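PDB 3MKB: hemoglobin subunit beta from Isurus oxyrinchus, which carries a haem that reversibly binds oxygen and, together with its partner chains in shark haemoglobin, serves oxygen transport and storage. Local coordinates for the protoporphyrin IX containing Fe site. Residues are numbered along the deposited sequence; one frame, centred on the assembly and turned at random.

The protoporphyrin IX containing Fe site. Residues 31, 38, 41-42, 53, 56-57, 60-61, 75, 78, 82, 86, 88, 92-93, 96, 131. With HEM (protoporphyrin IX containing Fe), chain B.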
loop_
_atom_site.group_PDB
_atom_site.type_symbol
_atom_site.label_atom_id
_atom_site.label_comp_id
_atom_site.label_asym_id
_atom_site.label_seq_id
_atom_site.Cartn_x
_atom_site.Cartn_y
_atom_site.Cartn_z
ATOM N N MET A 31 10.352 3.025 15.496
ATOM C CA MET A 31 10.273 2.336 14.199
ATOM C C MET A 31 10.949 0.964 14.316
ATOM O O MET A 31 10.445 -0.012 13.804
ATOM C CB MET A 31 10.939 3.164 13.114
ATOM C CG MET A 31 10.915 2.508 11.710
ATOM S SD MET A 31 12.079 3.344 10.613
ATOM C CE MET A 31 13.646 2.999 11.436
ATOM N N THR A 38 13.233 -2.949 9.873
ATOM C CA THR A 38 13.931 -1.680 9.566
ATOM C C THR A 38 15.265 -1.511 10.301
ATOM O O THR A 38 16.056 -0.648 9.938
ATOM C CB THR A 38 13.096 -0.466 9.923
ATOM O OG1 THR A 38 12.821 -0.482 11.332
ATOM C CG2 THR A 38 11.797 -0.482 9.141
ATOM N N TYR A 41 19.401 -2.157 8.549
ATOM C CA TYR A 41 20.383 -1.239 7.974
ATOM C C TYR A 41 21.375 -0.777 9.023
ATOM O O TYR A 41 22.428 -0.225 8.694
ATOM C CB TYR A 41 19.683 -0.040 7.367
ATOM C CG TYR A 41 18.650 -0.442 6.350
ATOM C CD1 TYR A 41 19.034 -0.776 5.045
ATOM C CD2 TYR A 41 17.304 -0.511 6.683
ATOM C CE1 TYR A 41 18.101 -1.152 4.092
ATOM C CE2 TYR A 41 16.340 -0.912 5.706
ATOM C CZ TYR A 41 16.772 -1.202 4.415
ATOM O OH TYR A 41 15.912 -1.599 3.433
ATOM N N PHE A 42 21.037 -1.016 10.286
ATOM C CA PHE A 42 21.866 -0.490 11.353
ATOM C C PHE A 42 22.721 -1.546 12.062
ATOM O O PHE A 42 23.518 -1.201 12.940
ATOM C CB PHE A 42 21.025 0.413 12.264
ATOM C CG PHE A 42 20.256 1.478 11.491
ATOM C CD1 PHE A 42 20.868 2.668 11.110
ATOM C CD2 PHE A 42 18.923 1.256 11.090
ATOM C CE1 PHE A 42 20.164 3.658 10.379
ATOM C CE2 PHE A 42 18.213 2.231 10.333
ATOM C CZ PHE A 42 18.854 3.441 9.994
ATOM N N HIS A 53 21.885 8.890 14.761
ATOM C CA HIS A 53 21.264 8.793 13.467
ATOM C C HIS A 53 20.168 9.835 13.296
ATOM O O HIS A 53 20.003 10.406 12.215
ATOM C CB HIS A 53 20.756 7.400 13.172
ATOM C CG HIS A 53 20.250 7.280 11.773
ATOM N ND1 HIS A 53 21.078 6.980 10.713
ATOM C CD2 HIS A 53 19.027 7.519 11.248
ATOM C CE1 HIS A 53 20.372 7.005 9.595
ATOM N NE2 HIS A 53 19.125 7.328 9.893
ATOM N N ILE A 56 21.328 13.145 12.002
ATOM C CA ILE A 56 21.464 13.165 10.546
ATOM C C ILE A 56 20.104 13.479 9.889
ATOM O O ILE A 56 19.973 14.448 9.127
ATOM C CB ILE A 56 22.015 11.830 10.003
ATOM C CG1 ILE A 56 23.029 11.228 10.987
ATOM C CG2 ILE A 56 22.639 12.057 8.630
ATOM C CD1 ILE A 56 24.110 10.244 10.400
ATOM N N VAL A 57 19.096 12.660 10.219
ATOM C CA VAL A 57 17.754 12.770 9.620
ATOM C C VAL A 57 17.190 14.170 9.838
ATOM O O VAL A 57 16.714 14.821 8.904
ATOM C CB VAL A 57 16.785 11.709 10.204
ATOM C CG1 VAL A 57 15.406 11.848 9.614
ATOM C CG2 VAL A 57 17.310 10.324 9.953
ATOM N N ALA A 60 18.536 16.884 7.704
ATOM C CA ALA A 60 17.858 16.850 6.383
ATOM C C ALA A 60 16.410 17.396 6.401
ATOM O O ALA A 60 16.013 18.123 5.511
ATOM C CB ALA A 60 17.948 15.454 5.742
ATOM N N LEU A 61 15.654 17.076 7.452
ATOM C CA LEU A 61 14.288 17.587 7.602
ATOM C C LEU A 61 14.322 19.114 7.688
ATOM O O LEU A 61 13.588 19.817 6.977
ATOM C CB LEU A 61 13.627 16.949 8.824
ATOM C CG LEU A 61 13.401 15.456 8.661
ATOM C CD1 LEU A 61 12.715 14.928 9.878
ATOM C CD2 LEU A 61 12.610 15.136 7.368
ATOM N N PHE A 75 17.400 17.338 -2.226
ATOM C CA PHE A 75 17.567 15.989 -1.742
ATOM C C PHE A 75 18.273 15.056 -2.748
ATOM O O PHE A 75 18.434 13.858 -2.487
ATOM C CB PHE A 75 16.188 15.445 -1.267
ATOM C CG PHE A 75 15.922 15.635 0.205
ATOM C CD1 PHE A 75 15.743 14.525 1.037
ATOM C CD2 PHE A 75 15.849 16.916 0.776
ATOM C CE1 PHE A 75 15.508 14.656 2.413
ATOM C CE2 PHE A 75 15.612 17.061 2.154
ATOM C CZ PHE A 75 15.431 15.925 2.975
ATOM N N ILE A 78 21.218 13.292 -1.267
ATOM C CA ILE A 78 20.728 12.463 -0.151
ATOM C C ILE A 78 20.083 11.213 -0.737
ATOM O O ILE A 78 20.327 10.096 -0.309
ATOM C CB ILE A 78 19.739 13.239 0.783
ATOM C CG1 ILE A 78 20.491 14.247 1.659
ATOM C CG2 ILE A 78 18.969 12.259 1.731
ATOM C CD1 ILE A 78 19.738 15.543 1.926
ATOM N N HIS A 82 21.018 7.002 -0.553
ATOM C CA HIS A 82 20.100 5.979 -0.037
ATOM C C HIS A 82 19.816 4.871 -1.064
ATOM O O HIS A 82 19.703 3.667 -0.692
ATOM C CB HIS A 82 18.806 6.630 0.470
ATOM C CG HIS A 82 18.972 7.353 1.768
ATOM N ND1 HIS A 82 19.582 8.586 1.861
ATOM C CD2 HIS A 82 18.572 7.037 3.023
ATOM C CE1 HIS A 82 19.586 8.980 3.116
ATOM N NE2 HIS A 82 18.966 8.071 3.840
ATOM N N LEU A 86 23.650 2.952 0.065
ATOM C CA LEU A 86 23.135 2.410 1.323
ATOM C C LEU A 86 22.076 1.306 1.131
ATOM O O LEU A 86 21.827 0.506 2.035
ATOM C CB LEU A 86 22.520 3.524 2.153
ATOM C CG LEU A 86 23.421 4.673 2.638
ATOM C CD1 LEU A 86 22.587 5.910 3.034
ATOM C CD2 LEU A 86 24.376 4.188 3.766
ATOM N N ILE A 88 18.762 1.295 0.864
ATOM C CA ILE A 88 17.555 1.398 1.656
ATOM C C ILE A 88 16.325 1.193 0.792
ATOM O O ILE A 88 16.143 1.850 -0.230
ATOM C CB ILE A 88 17.401 2.795 2.338
ATOM C CG1 ILE A 88 18.726 3.253 3.033
ATOM C CG2 ILE A 88 16.144 2.807 3.211
ATOM C CD1 ILE A 88 19.310 2.313 4.042
ATOM N N SER A 92 10.154 1.594 2.856
ATOM C CA SER A 92 10.346 1.706 4.287
ATOM C C SER A 92 10.522 3.177 4.783
ATOM O O SER A 92 10.438 3.472 5.974
ATOM C CB SER A 92 11.523 0.825 4.727
ATOM O OG SER A 92 11.275 -0.569 4.410
ATOM N N PHE A 93 10.761 4.112 3.878
ATOM C CA PHE A 93 10.823 5.524 4.303
ATOM C C PHE A 93 9.629 6.023 5.165
ATOM O O PHE A 93 9.833 6.688 6.171
ATOM C CB PHE A 93 10.963 6.436 3.078
ATOM C CG PHE A 93 12.355 6.403 2.415
ATOM C CD1 PHE A 93 13.505 6.330 3.193
ATOM C CD2 PHE A 93 12.487 6.453 1.027
ATOM C CE1 PHE A 93 14.746 6.292 2.645
ATOM C CE2 PHE A 93 13.744 6.459 0.440
ATOM C CZ PHE A 93 14.894 6.357 1.253
ATOM N N LEU A 96 9.559 5.352 8.960
ATOM C CA LEU A 96 10.235 6.376 9.724
ATOM C C LEU A 96 9.370 7.598 9.930
ATOM O O LEU A 96 9.180 8.016 11.022
ATOM C CB LEU A 96 11.548 6.787 9.077
ATOM C CG LEU A 96 12.319 7.824 9.882
ATOM C CD1 LEU A 96 12.529 7.350 11.300
ATOM C CD2 LEU A 96 13.648 8.159 9.231
ATOM N N ILE A 131 13.326 12.107 -1.259
ATOM C CA ILE A 131 14.345 11.124 -0.971
ATOM C C ILE A 131 14.188 9.814 -1.809
ATOM O O ILE A 131 15.164 9.049 -1.979
ATOM C CB ILE A 131 14.459 10.850 0.552
ATOM C CG1 ILE A 131 15.834 10.256 0.895
ATOM C CG2 ILE A 131 13.173 10.084 1.088
ATOM C CD1 ILE A 131 16.085 10.053 2.398
HETATM C CHA HEM B . 22.032 8.403 6.110
HETATM C CHB HEM B . 18.362 11.520 5.818
HETATM C CHC HEM B . 15.378 7.786 6.021
HETATM C CHD HEM B . 19.057 4.626 6.598
HETATM C C1A HEM B . 21.276 9.518 5.927
HETATM C C2A HEM B . 21.819 10.801 5.628
HETATM C C3A HEM B . 20.815 11.655 5.569
HETATM C C4A HEM B . 19.614 10.941 5.816
HETATM C CMA HEM B . 20.935 13.165 5.270
HETATM C CAA HEM B . 23.316 11.145 5.448
HETATM C CBA HEM B . 23.772 10.830 4.029
HETATM C CGA HEM B . 25.202 11.320 3.873
HETATM O O1A HEM B . 25.417 12.543 3.676
HETATM O O2A HEM B . 26.126 10.492 3.951
HETATM C C1B HEM B . 17.207 10.820 5.856
HETATM C C2B HEM B . 15.852 11.362 5.796
HETATM C C3B HEM B . 15.035 10.295 5.863
HETATM C C4B HEM B . 15.841 9.070 5.961
HETATM C CMB HEM B . 15.400 12.856 5.689
HETATM C CAB HEM B . 13.500 10.329 5.827
HETATM C CBB HEM B . 12.929 9.536 4.910
HETATM C C1C HEM B . 16.113 6.615 6.227
HETATM C C2C HEM B . 15.581 5.297 6.498
HETATM C C3C HEM B . 16.589 4.458 6.681
HETATM C C4C HEM B . 17.808 5.181 6.503
HETATM C CMC HEM B . 14.114 4.883 6.621
HETATM C CAC HEM B . 16.497 2.941 6.974
HETATM C CBC HEM B . 15.597 2.438 7.853
HETATM C C1D HEM B . 20.208 5.348 6.591
HETATM C C2D HEM B . 21.548 4.853 6.842
HETATM C C3D HEM B . 22.448 6.064 6.688
HETATM C C4D HEM B . 21.577 7.158 6.364
HETATM C CMD HEM B . 21.977 3.417 7.203
HETATM C CAD HEM B . 23.985 6.176 6.844
HETATM C CBD HEM B . 24.370 6.315 8.299
HETATM C CGD HEM B . 25.898 6.149 8.326
HETATM O O1D HEM B . 26.592 7.146 8.658
HETATM O O2D HEM B . 26.471 5.045 8.017
HETATM N NA HEM B . 19.901 9.615 6.047
HETATM N NB HEM B . 17.156 9.454 5.939
HETATM N NC HEM B . 17.496 6.512 6.234
HETATM N ND HEM B . 20.280 6.694 6.299
HETATM FE FE HEM B . 18.677 8.001 6.017
HETATM O O HOH W 1 18.161 8.049 8.158
#
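Six bonds at least grip the haem iron in this globin pocket: four from the porphyrin nitrogens, one from NE2 of the proximal histidine, His82, at 2.2 Å, and one from water 1 on the opposite face. The two axial ligands make 173° at FE, a near-octahedral arrangement with water in the place where oxygen binds. The pocket is a worked example of how globins hold haem: one strong axial protein bond, steered by a second shell, and apolar side chains against the porphyrin. His82 ND1 donates an almost straight bond (169° at the hydrogen) of 2.7 Å to Ile78 O, which lies in the imidazole plane although the donor stands above the carbonyl plane; this bond would be expected to make the imidazole more electron-rich toward iron. Leu86 CD1 and Ile131 CD1 sit over the centres of opposite imidazole faces and also against the proximal faces of the ND and NB pyrroles respectively; with the ND1 bond, this pincer would limit the imidazole's rotation about the iron bond. Across the haem, His53, the distal histidine, has CG anti to the backbone N (chi1 -174°) and drops edge-on to the porphyrin, its CE1 3.4 Å from HEM C1D. Phe42 comes over the haem rim, tip first, its CZ 3.6 Å from HEM CHD, while CE1 lies 3.4 Å above the plane of His53. An alanine here would remove this ring and would probably loosen both the seating of that haem corner and the orientation of the distal imidazole. Ile56 CG2 covers another pyrrole. The haem is thus wedged between distal helix 50-65 and proximal helix 76-85, with helices 93-108 and 114-132 lining the vinyl-bearing end.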